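Local coordinates for ATP-dependent helicase FUN30 (Saccharomyces cerevisiae S288c, PDB 5GN1), which uses ATP to remodel nucleosomes, promoting DNA end resection at double-strand breaks and the organization of heterochromatin, at residues L46-H52 against Q300-I306; Q71-H76 against E91-L95. One frame throughout, in Å; residues are numbered along the deposited sequence.

Interaction 1 (L46-H52 against Q300-I306); sequences LPPKHTH and QTKEVNI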
loop_
_atom_site.group_PDB
_atom_site.type_symbol
_atom_site.label_atom_id
_atom_site.label_comp_id
_atom_site.label_asym_id
_atom_site.label_seq_id
_atom_site.Cartn_x
_atom_site.Cartn_y
_atom_site.Cartn_z
ATOM N N LEU A 46 22.410 -21.043 11.356
ATOM C CA LEU A 46 21.266 -20.382 10.738
ATOM C C LEU A 46 21.034 -20.948 9.340
ATOM O O LEU A 46 21.894 -20.788 8.468
ATOM C CB LEU A 46 21.505 -18.880 10.675
ATOM C CG LEU A 46 20.396 -17.976 10.139
ATOM C CD1 LEU A 46 19.085 -18.201 10.872
ATOM C CD2 LEU A 46 20.837 -16.524 10.272
ATOM N N PRO A 47 19.908 -21.607 9.087
ATOM C CA PRO A 47 19.654 -22.157 7.754
ATOM C C PRO A 47 19.586 -21.046 6.724
ATOM O O PRO A 47 19.333 -19.883 7.071
ATOM C CB PRO A 47 18.295 -22.856 7.907
ATOM C CG PRO A 47 18.063 -22.955 9.402
ATOM C CD PRO A 47 18.757 -21.781 9.989
ATOM N N PRO A 48 19.793 -21.364 5.448
ATOM C CA PRO A 48 19.827 -20.311 4.424
ATOM C C PRO A 48 18.461 -19.694 4.177
ATOM O O PRO A 48 17.418 -20.320 4.376
ATOM C CB PRO A 48 20.330 -21.048 3.176
ATOM C CG PRO A 48 19.978 -22.482 3.408
ATOM C CD PRO A 48 20.133 -22.688 4.893
ATOM N N LYS A 49 18.486 -18.441 3.733
ATOM C CA LYS A 49 17.320 -17.767 3.189
ATOM C C LYS A 49 17.402 -17.734 1.664
ATOM O O LYS A 49 18.479 -17.862 1.074
ATOM C CB LYS A 49 17.205 -16.354 3.757
ATOM C CG LYS A 49 18.273 -15.373 3.301
ATOM C CD LYS A 49 18.057 -14.031 3.982
ATOM C CE LYS A 49 18.960 -12.939 3.442
ATOM N NZ LYS A 49 18.919 -11.755 4.365
ATOM N N HIS A 50 16.239 -17.607 1.027
ATOM C CA HIS A 50 16.144 -17.525 -0.426
ATOM C C HIS A 50 15.150 -16.430 -0.803
ATOM O O HIS A 50 14.014 -16.427 -0.317
ATOM C CB HIS A 50 15.715 -18.864 -1.036
ATOM C CG HIS A 50 16.595 -20.024 -0.663
ATOM N ND1 HIS A 50 17.855 -20.212 -1.197
ATOM C CD2 HIS A 50 16.382 -21.074 0.168
ATOM C CE1 HIS A 50 18.382 -21.319 -0.702
ATOM N NE2 HIS A 50 17.511 -21.860 0.131
ATOM N N THR A 51 15.567 -15.504 -1.670
ATOM C CA THR A 51 14.710 -14.409 -2.110
ATOM C C THR A 51 14.244 -14.633 -3.541
ATOM O O THR A 51 15.009 -15.100 -4.388
ATOM C CB THR A 51 15.434 -13.062 -1.982
ATOM O OG1 THR A 51 16.660 -13.094 -2.723
ATOM C CG2 THR A 51 15.755 -12.791 -0.524
ATOM N N HIS A 52 12.985 -14.306 -3.806
ATOM C CA HIS A 52 12.360 -14.533 -5.099
ATOM C C HIS A 52 11.589 -13.282 -5.490
ATOM O O HIS A 52 11.219 -12.471 -4.637
ATOM C CB HIS A 52 11.381 -15.727 -5.072
ATOM C CG HIS A 52 11.869 -16.909 -4.288
ATOM N ND1 HIS A 52 12.617 -17.922 -4.852
ATOM C CD2 HIS A 52 11.700 -17.248 -2.985
ATOM C CE1 HIS A 52 12.897 -18.830 -3.930
ATOM N NE2 HIS A 52 12.357 -18.443 -2.786
ATOM N N GLN A 300 15.808 -19.443 14.235
ATOM C CA GLN A 300 15.067 -20.000 13.115
ATOM C C GLN A 300 15.587 -21.394 12.795
ATOM O O GLN A 300 16.797 -21.602 12.683
ATOM C CB GLN A 300 15.199 -19.091 11.891
ATOM C CG GLN A 300 14.600 -19.661 10.638
ATOM C CD GLN A 300 13.081 -19.813 10.724
ATOM O OE1 GLN A 300 12.575 -20.924 10.827
ATOM N NE2 GLN A 300 12.349 -18.687 10.656
ATOM N N THR A 301 14.678 -22.349 12.649
ATOM C CA THR A 301 15.066 -23.723 12.379
ATOM C C THR A 301 14.797 -24.158 10.948
ATOM O O THR A 301 15.227 -25.245 10.561
ATOM C CB THR A 301 14.342 -24.692 13.328
ATOM O OG1 THR A 301 12.940 -24.671 13.052
ATOM C CG2 THR A 301 14.568 -24.298 14.780
ATOM N N LYS A 302 14.095 -23.360 10.158
ATOM C CA LYS A 302 13.790 -23.731 8.790
ATOM C C LYS A 302 14.420 -22.729 7.833
ATOM O O LYS A 302 14.794 -21.620 8.226
ATOM C CB LYS A 302 12.276 -23.800 8.579
ATOM C CG LYS A 302 11.581 -24.742 9.544
ATOM C CD LYS A 302 10.086 -24.761 9.292
ATOM C CE LYS A 302 9.357 -25.672 10.284
ATOM N NZ LYS A 302 7.891 -25.632 10.048
ATOM N N GLU A 303 14.551 -23.134 6.566
ATOM C CA GLU A 303 14.938 -22.183 5.533
ATOM C C GLU A 303 13.824 -21.157 5.361
ATOM O O GLU A 303 12.640 -21.496 5.430
ATOM C CB GLU A 303 15.224 -22.904 4.210
ATOM C CG GLU A 303 16.538 -23.706 4.233
ATOM C CD GLU A 303 16.882 -24.374 2.899
ATOM O OE1 GLU A 303 16.298 -24.016 1.852
ATOM O OE2 GLU A 303 17.761 -25.263 2.902
ATOM N N VAL A 304 14.201 -19.894 5.162
ATOM C CA VAL A 304 13.244 -18.796 5.045
ATOM C C VAL A 304 13.131 -18.400 3.581
ATOM O O VAL A 304 14.144 -18.133 2.919
ATOM C CB VAL A 304 13.655 -17.598 5.920
ATOM C CG1 VAL A 304 12.831 -16.331 5.568
ATOM C CG2 VAL A 304 13.507 -17.957 7.392
ATOM N N ASN A 305 11.904 -18.365 3.070
ATOM C CA ASN A 305 11.646 -17.999 1.687
ATOM C C ASN A 305 11.002 -16.622 1.643
ATOM O O ASN A 305 9.996 -16.378 2.314
ATOM C CB ASN A 305 10.760 -19.030 1.005
ATOM C CG ASN A 305 11.537 -20.263 0.585
ATOM O OD1 ASN A 305 11.544 -21.281 1.285
ATOM N ND2 ASN A 305 12.212 -20.170 -0.554
ATOM N N ILE A 306 11.586 -15.729 0.854
ATOM C CA ILE A 306 11.173 -14.331 0.795
ATOM C C ILE A 306 10.748 -14.024 -0.634
ATOM O O ILE A 306 11.491 -14.303 -1.578
ATOM C CB ILE A 306 12.307 -13.399 1.257
ATOM C CG1 ILE A 306 12.680 -13.698 2.708
ATOM C CG2 ILE A 306 11.921 -11.930 1.090
ATOM C CD1 ILE A 306 14.132 -13.877 2.903
HETATM O O HOH W 1 16.578 -19.304 7.559
#
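Gln-300 lies in the loop that leads into strand 304-311. Its CB lies 4.1 Å from Leu-46 CD1, and its carbonyl O is 3.3 Å from Pro-47 CD. Its OE1 accepts a bond from Lys-302 N (2.9 Å), which holds the turn through Thr-301. The ring of Pro-47 rests on this turn, with CG 3.8 Å from Thr-301 C. Water 1 lies 3.0 Å from Lys-302 O and 2.9 Å from Pro-47 O, and joins the two carbonyls where the two segments have not yet paired as strands. The Glu-303 carboxylate lies beside Pro-48 and takes a weak bond from the imidazole (His-50 NE2 to Glu-303 OE1, 3.0 Å).

At Val-304 parallel strand pairing begins. Val-304 N bonds weakly to Pro-48 O (3.3 Å), and His-50 N donates to Val-304 O (2.9 Å). Asn-305 shares a face with His-50, and its ND2 donates to His-52 NE2 (2.8 Å). Ile-306 N then bonds to His-50 O (2.8 Å), and His-52 N to Ile-306 O (2.7 Å). On the other face Ile-306 CD1 packs 4.0 Å from Lys-49 CB.

The pairing adds strand 49-56 to the edge of the RecA-like parallel sheet of the C-terminal ATPase lobe. Because Asn-305 ND2 is the donor, His-52 NE2 must be unprotonated in this bond, whereas His-50 NE2 carries a proton.

Interaction 2 (Q71-H76 against E91-L95); sequences QIVLEH and EKSKL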
loop_
_atom_site.group_PDB
_atom_site.type_symbol
_atom_site.label_atom_id
_atom_site.label_comp_id
_atom_site.label_asym_id
_atom_site.label_seq_id
_atom_site.Cartn_x
_atom_site.Cartn_y
_atom_site.Cartn_z
ATOM N N GLN A 71 -0.402 10.109 -18.038
ATOM C CA GLN A 71 -0.780 11.247 -18.855
ATOM C C GLN A 71 -0.401 12.540 -18.124
ATOM O O GLN A 71 0.129 13.430 -18.731
ATOM C CB GLN A 71 -2.256 11.225 -19.200
ATOM C CG GLN A 71 -2.696 12.312 -20.175
ATOM C CD GLN A 71 -4.140 12.191 -20.652
ATOM O OE1 GLN A 71 -4.835 11.220 -20.330
ATOM N NE2 GLN A 71 -4.595 13.176 -21.426
ATOM N N ILE A 72 -0.656 12.620 -16.821
ATOM C CA ILE A 72 -0.250 13.795 -16.052
ATOM C C ILE A 72 1.265 13.925 -16.066
ATOM O O ILE A 72 1.808 15.023 -16.258
ATOM C CB ILE A 72 -0.817 13.730 -14.618
ATOM C CG1 ILE A 72 -2.338 13.616 -14.661
ATOM C CG2 ILE A 72 -0.433 14.966 -13.851
ATOM C CD1 ILE A 72 -2.990 13.393 -13.288
ATOM N N VAL A 73 1.974 12.796 -15.919
ATOM C CA VAL A 73 3.435 12.799 -15.989
ATOM C C VAL A 73 3.909 13.413 -17.300
ATOM O O VAL A 73 4.879 14.184 -17.334
ATOM C CB VAL A 73 3.986 11.370 -15.821
ATOM C CG1 VAL A 73 5.473 11.364 -16.092
ATOM C CG2 VAL A 73 3.701 10.846 -14.414
ATOM N N LEU A 74 3.252 13.053 -18.404
ATOM C CA LEU A 74 3.599 13.615 -19.704
ATOM C C LEU A 74 3.330 15.111 -19.738
ATOM O O LEU A 74 4.184 15.892 -20.162
ATOM C CB LEU A 74 2.812 12.909 -20.805
ATOM C CG LEU A 74 3.063 11.407 -20.963
ATOM C CD1 LEU A 74 2.163 10.814 -22.065
ATOM C CD2 LEU A 74 4.540 11.139 -21.229
ATOM N N GLU A 75 2.129 15.522 -19.319
ATOM C CA GLU A 75 1.790 16.944 -19.305
ATOM C C GLU A 75 2.709 17.719 -18.375
ATOM O O GLU A 75 3.095 18.855 -18.677
ATOM C CB GLU A 75 0.329 17.128 -18.900
ATOM C CG GLU A 75 -0.634 16.531 -19.898
ATOM C CD GLU A 75 -2.021 16.362 -19.339
ATOM O OE1 GLU A 75 -2.225 16.626 -18.132
ATOM O OE2 GLU A 75 -2.913 15.959 -20.113
ATOM N N HIS A 76 3.079 17.112 -17.237
ATOM C CA HIS A 76 3.992 17.758 -16.295
ATOM C C HIS A 76 5.396 17.852 -16.874
ATOM O O HIS A 76 6.044 18.901 -16.790
ATOM C CB HIS A 76 3.985 16.995 -14.956
ATOM C CG HIS A 76 4.999 17.475 -13.959
ATOM N ND1 HIS A 76 6.113 16.740 -13.622
ATOM C CD2 HIS A 76 5.049 18.598 -13.198
ATOM C CE1 HIS A 76 6.821 17.392 -12.716
ATOM N NE2 HIS A 76 6.195 18.522 -12.437
ATOM N N GLU A 91 -7.225 19.781 -16.545
ATOM C CA GLU A 91 -5.886 19.208 -16.616
ATOM C C GLU A 91 -4.801 20.265 -16.349
ATOM O O GLU A 91 -3.813 19.974 -15.679
ATOM C CB GLU A 91 -5.642 18.558 -17.962
ATOM C CG GLU A 91 -6.467 17.324 -18.185
ATOM C CD GLU A 91 -6.468 16.830 -19.608
ATOM O OE1 GLU A 91 -5.437 16.962 -20.301
ATOM O OE2 GLU A 91 -7.514 16.298 -20.039
ATOM N N LYS A 92 -4.968 21.485 -16.863
ATOM C CA LYS A 92 -3.962 22.523 -16.645
ATOM C C LYS A 92 -3.837 22.864 -15.164
ATOM O O LYS A 92 -2.728 22.946 -14.623
ATOM C CB LYS A 92 -4.301 23.776 -17.450
ATOM C CG LYS A 92 -3.365 24.943 -17.150
ATOM C CD LYS A 92 -3.769 26.197 -17.893
ATOM C CE LYS A 92 -3.127 27.423 -17.257
ATOM N NZ LYS A 92 -3.374 28.666 -18.045
ATOM N N SER A 93 -4.966 23.077 -14.491
ATOM C CA SER A 93 -4.914 23.488 -13.091
ATOM C C SER A 93 -4.345 22.383 -12.205
ATOM O O SER A 93 -3.737 22.670 -11.166
ATOM C CB SER A 93 -6.309 23.891 -12.622
ATOM O OG SER A 93 -7.282 22.994 -13.131
ATOM N N LYS A 94 -4.514 21.119 -12.613
ATOM C CA LYS A 94 -3.953 20.001 -11.864
ATOM C C LYS A 94 -2.447 20.141 -11.691
ATOM O O LYS A 94 -1.903 19.754 -10.647
ATOM C CB LYS A 94 -4.297 18.687 -12.572
ATOM C CG LYS A 94 -3.631 17.451 -12.001
ATOM C CD LYS A 94 -4.129 17.131 -10.596
ATOM C CE LYS A 94 -3.301 16.013 -9.979
ATOM N NZ LYS A 94 -3.886 15.521 -8.703
ATOM N N LEU A 95 -1.761 20.712 -12.682
ATOM C CA LEU A 95 -0.302 20.751 -12.655
ATOM C C LEU A 95 0.252 21.660 -11.567
ATOM O O LEU A 95 1.436 21.538 -11.229
ATOM C CB LEU A 95 0.258 21.200 -14.007
ATOM C CG LEU A 95 0.131 20.225 -15.185
ATOM C CD1 LEU A 95 0.745 20.827 -16.444
ATOM C CD2 LEU A 95 0.788 18.900 -14.860
HETATM O O HOH W 2 -3.795 17.098 -15.953
#
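This is a small helix-to-helix contact, part apolar and part polar, between helix 60-82 and the short helix 89-94 that follows it. It lies far from the centre of the chain and buries 309 Å² in all. Leu-95 supplies most of the apolar part. Its CD2 is 3.7 Å from His-76 CA and 4.2 Å from Ile-72 CG2. Its CD1 reaches 3.8 Å from Glu-75 O. The leucine therefore lies against one turn of the longer helix, across Ile-72, Glu-75 and His-76. Ile-72 also meets the aliphatic part of Lys-94, with CD1 4.2 Å from CE.

The chain leaves helix 60-82, turns through a short connection and folds back so that the short helix 89-94 packs obliquely against the longer one. Pro-86 of that connection touches Glu-75, Glu-91 and Leu-95. Leu-103 of helix 100-110 packs on Ile-72 and His-76. Both helices belong to the helical region of the chain, away from the parallel RecA-like sheet.

The polar part centres on two acids. Glu-75 OE2 and Glu-91 OE1 are 2.7 Å apart. Two carboxylate oxygens this close would repel if both groups were charged, so one probably holds a proton. Water 2 adds a bridge, donating to Glu-75 OE1 (2.7 Å) and to Glu-91 O (2.9 Å). It ties the side chain of one helix to the backbone of the other. The ring of His-76 has its polar partner in helix 345-359, where ND1 bonds to Glu-352.

How the interactions relate
Interactions 1 and 2 lie on opposite sides of the chain's centre. Their centres are 45 Å apart and their nearest atoms about 26 Å, so they do not touch. The chain still links them closely: strand 49-56 runs on to helix 60-82, and interaction 2 is nested inside the long loop closed by interaction 1. One contact joins distant parts of the sequence, 248 residues apart at the closest ends. The other joins neighbours only 15 residues apart. Interaction 1 belongs to the parallel sheet, interaction 2 to the outlying helices. Neither contact includes a bound nucleotide or DNA.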